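Local structure of flagellar protein FlgA (Thermotoga maritima, 3FRN) at residues E176-R190 with T197-D209. The protein is a periplasmic flagellar protein that probably acts, like other FlgA proteins, as a chaperone in assembly of the P-ring of the flagellar basal body. Numbering follows the deposited sequence. Where two conformers were deposited one is given.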
loop_
_atom_site.group_PDB
_atom_site.type_symbol
_atom_site.label_atom_id
_atom_site.label_comp_id
_atom_site.label_asym_id
_atom_site.label_seq_id
_atom_site.Cartn_x
_atom_site.Cartn_y
_atom_site.Cartn_z
ATOM N N GLU A 176 -7.534 4.691 0.357
ATOM C CA GLU A 176 -6.758 4.673 1.590
ATOM C C GLU A 176 -7.357 3.662 2.579
ATOM O O GLU A 176 -8.492 3.813 3.017
ATOM C CB GLU A 176 -6.736 6.085 2.189
ATOM C CG GLU A 176 -5.911 6.260 3.456
ATOM C CD GLU A 176 -6.147 7.616 4.123
ATOM O OE1 GLU A 176 -7.327 8.013 4.287
ATOM O OE2 GLU A 176 -5.151 8.288 4.487
ATOM N N PRO A 177 -6.589 2.624 2.942
ATOM C CA PRO A 177 -7.098 1.613 3.866
ATOM C C PRO A 177 -7.051 2.049 5.336
ATOM O O PRO A 177 -6.556 3.139 5.654
ATOM C CB PRO A 177 -6.152 0.435 3.639
ATOM C CG PRO A 177 -4.857 1.071 3.218
ATOM C CD PRO A 177 -5.208 2.347 2.503
ATOM N N PHE A 178 -7.568 1.197 6.218
ATOM C CA PHE A 178 -7.503 1.422 7.667
ATOM C C PHE A 178 -6.571 0.409 8.316
ATOM O O PHE A 178 -6.516 -0.741 7.900
ATOM C CB PHE A 178 -8.895 1.317 8.299
ATOM C CG PHE A 178 -9.871 2.339 7.794
ATOM C CD1 PHE A 178 -9.887 3.618 8.320
ATOM C CD2 PHE A 178 -10.772 2.016 6.787
ATOM C CE1 PHE A 178 -10.786 4.560 7.851
ATOM C CE2 PHE A 178 -11.667 2.953 6.308
ATOM C CZ PHE A 178 -11.678 4.219 6.841
ATOM N N PHE A 179 -5.850 0.833 9.344
ATOM C CA PHE A 179 -4.809 -0.009 9.932
ATOM C C PHE A 179 -5.181 -0.465 11.336
ATOM O O PHE A 179 -4.382 -1.086 12.037
ATOM C CB PHE A 179 -3.462 0.730 9.913
ATOM C CG PHE A 179 -3.108 1.289 8.560
ATOM C CD1 PHE A 179 -2.603 0.464 7.563
ATOM C CD2 PHE A 179 -3.311 2.629 8.271
ATOM C CE1 PHE A 179 -2.291 0.971 6.311
ATOM C CE2 PHE A 179 -3.003 3.141 7.018
ATOM C CZ PHE A 179 -2.493 2.309 6.038
ATOM N N ASP A 180 -6.417 -0.165 11.723
ATOM C CA ASP A 180 -6.906 -0.430 13.064
ATOM C C ASP A 180 -8.424 -0.510 13.036
ATOM O O ASP A 180 -9.086 0.281 12.361
ATOM C CB ASP A 180 -6.463 0.684 14.016
ATOM C CG ASP A 180 -6.328 0.213 15.451
ATOM O OD1 ASP A 180 -6.188 -1.010 15.675
ATOM O OD2 ASP A 180 -6.348 1.073 16.358
ATOM N N VAL A 181 -8.971 -1.476 13.765
ATOM C CA VAL A 181 -10.414 -1.608 13.928
ATOM C C VAL A 181 -10.975 -0.321 14.548
ATOM O O VAL A 181 -12.028 0.176 14.137
ATOM C CB VAL A 181 -10.752 -2.868 14.778
ATOM C CG1 VAL A 181 -12.186 -2.848 15.277
ATOM C CG2 VAL A 181 -10.497 -4.130 13.967
ATOM N N SER A 182 -10.224 0.235 15.498
ATOM C CA SER A 182 -10.569 1.478 16.182
ATOM C C SER A 182 -10.753 2.692 15.257
ATOM O O SER A 182 -11.384 3.680 15.643
ATOM C CB SER A 182 -9.513 1.788 17.239
ATOM O OG SER A 182 -9.715 3.075 17.786
ATOM N N GLU A 183 -10.201 2.614 14.048
ATOM C CA GLU A 183 -10.353 3.683 13.063
ATOM C C GLU A 183 -11.690 3.612 12.330
ATOM O O GLU A 183 -12.168 4.623 11.816
ATOM C CB GLU A 183 -9.227 3.635 12.033
ATOM C CG GLU A 183 -7.845 3.912 12.578
ATOM C CD GLU A 183 -6.744 3.632 11.560
ATOM O OE1 GLU A 183 -5.633 3.252 11.979
ATOM O OE2 GLU A 183 -6.985 3.787 10.342
ATOM N N VAL A 184 -12.288 2.424 12.279
ATOM C CA VAL A 184 -13.488 2.203 11.469
ATOM C C VAL A 184 -14.779 1.986 12.267
ATOM O O VAL A 184 -15.865 2.225 11.745
ATOM C CB VAL A 184 -13.324 1.017 10.502
ATOM C CG1 VAL A 184 -13.899 1.374 9.153
ATOM C CG2 VAL A 184 -11.868 0.651 10.348
ATOM N N VAL A 185 -14.674 1.514 13.510
ATOM C CA VAL A 185 -15.880 1.286 14.323
ATOM C C VAL A 185 -16.626 2.586 14.612
ATOM O O VAL A 185 -16.027 3.579 15.039
ATOM C CB VAL A 185 -15.609 0.516 15.646
ATOM C CG1 VAL A 185 -15.409 -0.956 15.359
ATOM C CG2 VAL A 185 -14.419 1.105 16.415
ATOM N N GLY A 186 -17.932 2.567 14.363
ATOM C CA GLY A 186 -18.755 3.752 14.505
ATOM C C GLY A 186 -19.035 4.415 13.172
ATOM O O GLY A 186 -19.953 5.228 13.065
ATOM N N LYS A 187 -18.245 4.070 12.155
ATOM C CA LYS A 187 -18.428 4.621 10.819
ATOM C C LYS A 187 -19.641 3.995 10.158
ATOM O O LYS A 187 -20.039 2.884 10.493
ATOM C CB LYS A 187 -17.193 4.390 9.941
ATOM C CG LYS A 187 -15.952 5.188 10.337
ATOM C CD LYS A 187 -15.874 6.516 9.617
ATOM C CE LYS A 187 -14.670 7.331 10.089
ATOM N NZ LYS A 187 -13.373 6.833 9.540
ATOM N N ILE A 188 -20.204 4.721 9.202
ATOM C CA ILE A 188 -21.406 4.312 8.494
ATOM C C ILE A 188 -21.033 3.980 7.047
ATOM O O ILE A 188 -20.438 4.798 6.359
ATOM C CB ILE A 188 -22.484 5.437 8.579
ATOM C CG1 ILE A 188 -22.961 5.585 10.028
ATOM C CG2 ILE A 188 -23.666 5.161 7.657
ATOM C CD1 ILE A 188 -23.742 6.835 10.295
ATOM N N SER A 189 -21.370 2.776 6.607
ATOM C CA SER A 189 -21.098 2.340 5.245
ATOM C C SER A 189 -21.865 3.156 4.201
ATOM O O SER A 189 -23.068 3.368 4.325
ATOM C CB SER A 189 -21.464 0.871 5.086
ATOM O OG SER A 189 -21.093 0.407 3.798
ATOM N N ARG A 190 -21.163 3.600 3.163
ATOM C CA ARG A 190 -21.810 4.312 2.067
ATOM C C ARG A 190 -22.319 3.319 1.029
ATOM O O ARG A 190 -23.025 3.695 0.093
ATOM C CB ARG A 190 -20.848 5.313 1.415
ATOM C CG ARG A 190 -20.335 6.412 2.346
ATOM C CD ARG A 190 -19.270 7.266 1.675
ATOM N NE ARG A 190 -19.841 8.469 1.080
ATOM C CZ ARG A 190 -19.588 9.707 1.500
ATOM N NH1 ARG A 190 -20.160 10.740 0.899
ATOM N NH2 ARG A 190 -18.758 9.918 2.513
ATOM N N THR A 197 -13.878 -7.701 1.441
ATOM C CA THR A 197 -13.596 -6.362 0.955
ATOM C C THR A 197 -12.708 -5.606 1.937
ATOM O O THR A 197 -13.073 -5.417 3.101
ATOM C CB THR A 197 -14.905 -5.569 0.697
ATOM O OG1 THR A 197 -15.679 -6.239 -0.309
ATOM C CG2 THR A 197 -14.611 -4.159 0.231
ATOM N N VAL A 198 -11.538 -5.199 1.445
ATOM C CA VAL A 198 -10.626 -4.306 2.162
ATOM C C VAL A 198 -11.301 -2.964 2.289
ATOM O O VAL A 198 -11.665 -2.353 1.279
ATOM C CB VAL A 198 -9.307 -4.096 1.394
ATOM C CG1 VAL A 198 -8.405 -3.093 2.122
ATOM C CG2 VAL A 198 -8.593 -5.422 1.183
ATOM N N LEU A 199 -11.472 -2.516 3.528
ATOM C CA LEU A 199 -12.204 -1.297 3.811
ATOM C C LEU A 199 -11.318 -0.126 3.458
ATOM O O LEU A 199 -10.129 -0.152 3.737
ATOM C CB LEU A 199 -12.615 -1.255 5.289
ATOM C CG LEU A 199 -14.114 -1.126 5.571
ATOM C CD1 LEU A 199 -14.927 -1.791 4.482
ATOM C CD2 LEU A 199 -14.475 -1.747 6.907
ATOM N N THR A 200 -11.886 0.880 2.801
ATOM C CA THR A 200 -11.150 2.098 2.495
ATOM C C THR A 200 -11.953 3.341 2.877
ATOM O O THR A 200 -13.180 3.302 2.931
ATOM C CB THR A 200 -10.732 2.200 0.994
ATOM O OG1 THR A 200 -11.895 2.301 0.166
ATOM C CG2 THR A 200 -9.880 1.005 0.547
ATOM N N ALA A 201 -11.241 4.443 3.117
ATOM C CA ALA A 201 -11.827 5.708 3.543
ATOM C C ALA A 201 -13.025 6.177 2.708
ATOM O O ALA A 201 -13.995 6.714 3.245
ATOM C CB ALA A 201 -10.748 6.780 3.581
ATOM N N ASP A 202 -12.966 5.925 1.405
ATOM C CA ASP A 202 -13.985 6.399 0.466
ATOM C C ASP A 202 -15.284 5.594 0.503
ATOM O O ASP A 202 -16.238 5.919 -0.200
ATOM C CB ASP A 202 -13.422 6.409 -0.958
ATOM C CG ASP A 202 -12.733 5.104 -1.327
ATOM O OD1 ASP A 202 -11.569 4.898 -0.913
ATOM O OD2 ASP A 202 -13.355 4.291 -2.040
ATOM N N MET A 203 -15.327 4.547 1.323
ATOM C CA MET A 203 -16.497 3.669 1.369
ATOM C C MET A 203 -17.364 3.905 2.589
ATOM O O MET A 203 -18.478 3.378 2.696
ATOM C CB MET A 203 -16.051 2.213 1.338
ATOM C CG MET A 203 -15.167 1.900 0.158
ATOM S SD MET A 203 -15.127 0.165 -0.241
ATOM C CE MET A 203 -14.280 -0.483 1.145
ATOM N N VAL A 204 -16.841 4.701 3.512
ATOM C CA VAL A 204 -17.488 4.921 4.786
ATOM C C VAL A 204 -17.621 6.413 5.033
ATOM O O VAL A 204 -16.961 7.222 4.385
ATOM C CB VAL A 204 -16.699 4.251 5.952
ATOM C CG1 VAL A 204 -16.614 2.746 5.763
ATOM C CG2 VAL A 204 -15.309 4.850 6.098
ATOM N N LYS A 205 -18.499 6.778 5.958
ATOM C CA LYS A 205 -18.583 8.160 6.392
ATOM C C LYS A 205 -18.752 8.191 7.887
ATOM O O LYS A 205 -19.174 7.205 8.489
ATOM C CB LYS A 205 -19.722 8.907 5.690
ATOM C CG LYS A 205 -21.115 8.401 5.973
ATOM C CD LYS A 205 -22.134 9.278 5.283
ATOM C CE LYS A 205 -23.516 8.670 5.362
ATOM N NZ LYS A 205 -24.357 9.100 4.209
ATOM N N ASP A 206 -18.408 9.326 8.479
ATOM C CA ASP A 206 -18.537 9.521 9.910
ATOM C C ASP A 206 -20.005 9.556 10.336
ATOM O O ASP A 206 -20.876 9.901 9.533
ATOM C CB ASP A 206 -17.814 10.805 10.314
ATOM C CG ASP A 206 -16.300 10.658 10.279
ATOM O OD1 ASP A 206 -15.692 10.542 11.366
ATOM O OD2 ASP A 206 -15.717 10.649 9.172
ATOM N N PRO A 207 -20.295 9.160 11.591
ATOM C CA PRO A 207 -21.646 9.333 12.138
ATOM C C PRO A 207 -22.028 10.814 12.241
ATOM O O PRO A 207 -21.158 11.654 12.491
ATOM C CB PRO A 207 -21.543 8.706 13.534
ATOM C CG PRO A 207 -20.084 8.736 13.866
ATOM C CD PRO A 207 -19.391 8.514 12.559
ATOM N N PRO A 208 -23.313 11.142 12.011
ATOM C CA PRO A 208 -23.781 12.539 12.041
ATOM C C PRO A 208 -23.795 13.091 13.453
ATOM O O PRO A 208 -23.956 12.328 14.399
ATOM C CB PRO A 208 -25.209 12.454 11.489
ATOM C CG PRO A 208 -25.327 11.098 10.872
ATOM C CD PRO A 208 -24.405 10.220 11.663
ATOM N N ASP A 209 -23.617 14.401 13.597
ATOM C CA ASP A 209 -23.548 15.002 14.931
ATOM C C ASP A 209 -24.933 15.117 15.575
ATOM O O ASP A 209 -25.060 15.157 16.796
ATOM C CB ASP A 209 -22.843 16.355 14.865
ATOM C CG ASP A 209 -21.495 16.274 14.162
ATOM O OD1 ASP A 209 -20.866 15.200 14.189
ATOM O OD2 ASP A 209 -21.059 17.286 13.580
#
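The F178 ring meets A201 and V204 obliquely with its outer end, CE2 lying 3.5 Å from A201 N and CZ 3.8 Å from V204 CG2. V184 CG1 covers one face near the rim and also touches L199 CD2, while E183 OE2 lies in plane at the ring edge. The R190 guanidinium has K205 CD over one face and V204 O at its edge, NH2 coming 3.5 Å from K205 CB; a bend at chi3 (95°) turns it across the lysine's aliphatic chain. Chi1 of -62° carries the broad F178 ring over the T200-A201 backbone and on to V204, bridging it to V184. Were F178 an alanine, V184 and V204 would probably be left facing a gap, with L199 and A201 less well covered. A201 N bonds E176 O, I188 and K205 form an antiparallel hydrogen-bonded pair, and R190 N reaches M203 O at 2.7 Å. Beta-branched I188 suits its strand, its CD1 3.7 Å from P208 CD. G186 fits the type II turn 184-187, where a CB would jam against the preceding carbonyl. K187 lays its methylenes on V204; its NZ bonds E183 O weakly and stays 4.5 Å from D206 OD2. Within this SAF-family domain, apolar side chains fill the interior and main-chain bonds fix the register, charge contributing weakly at most.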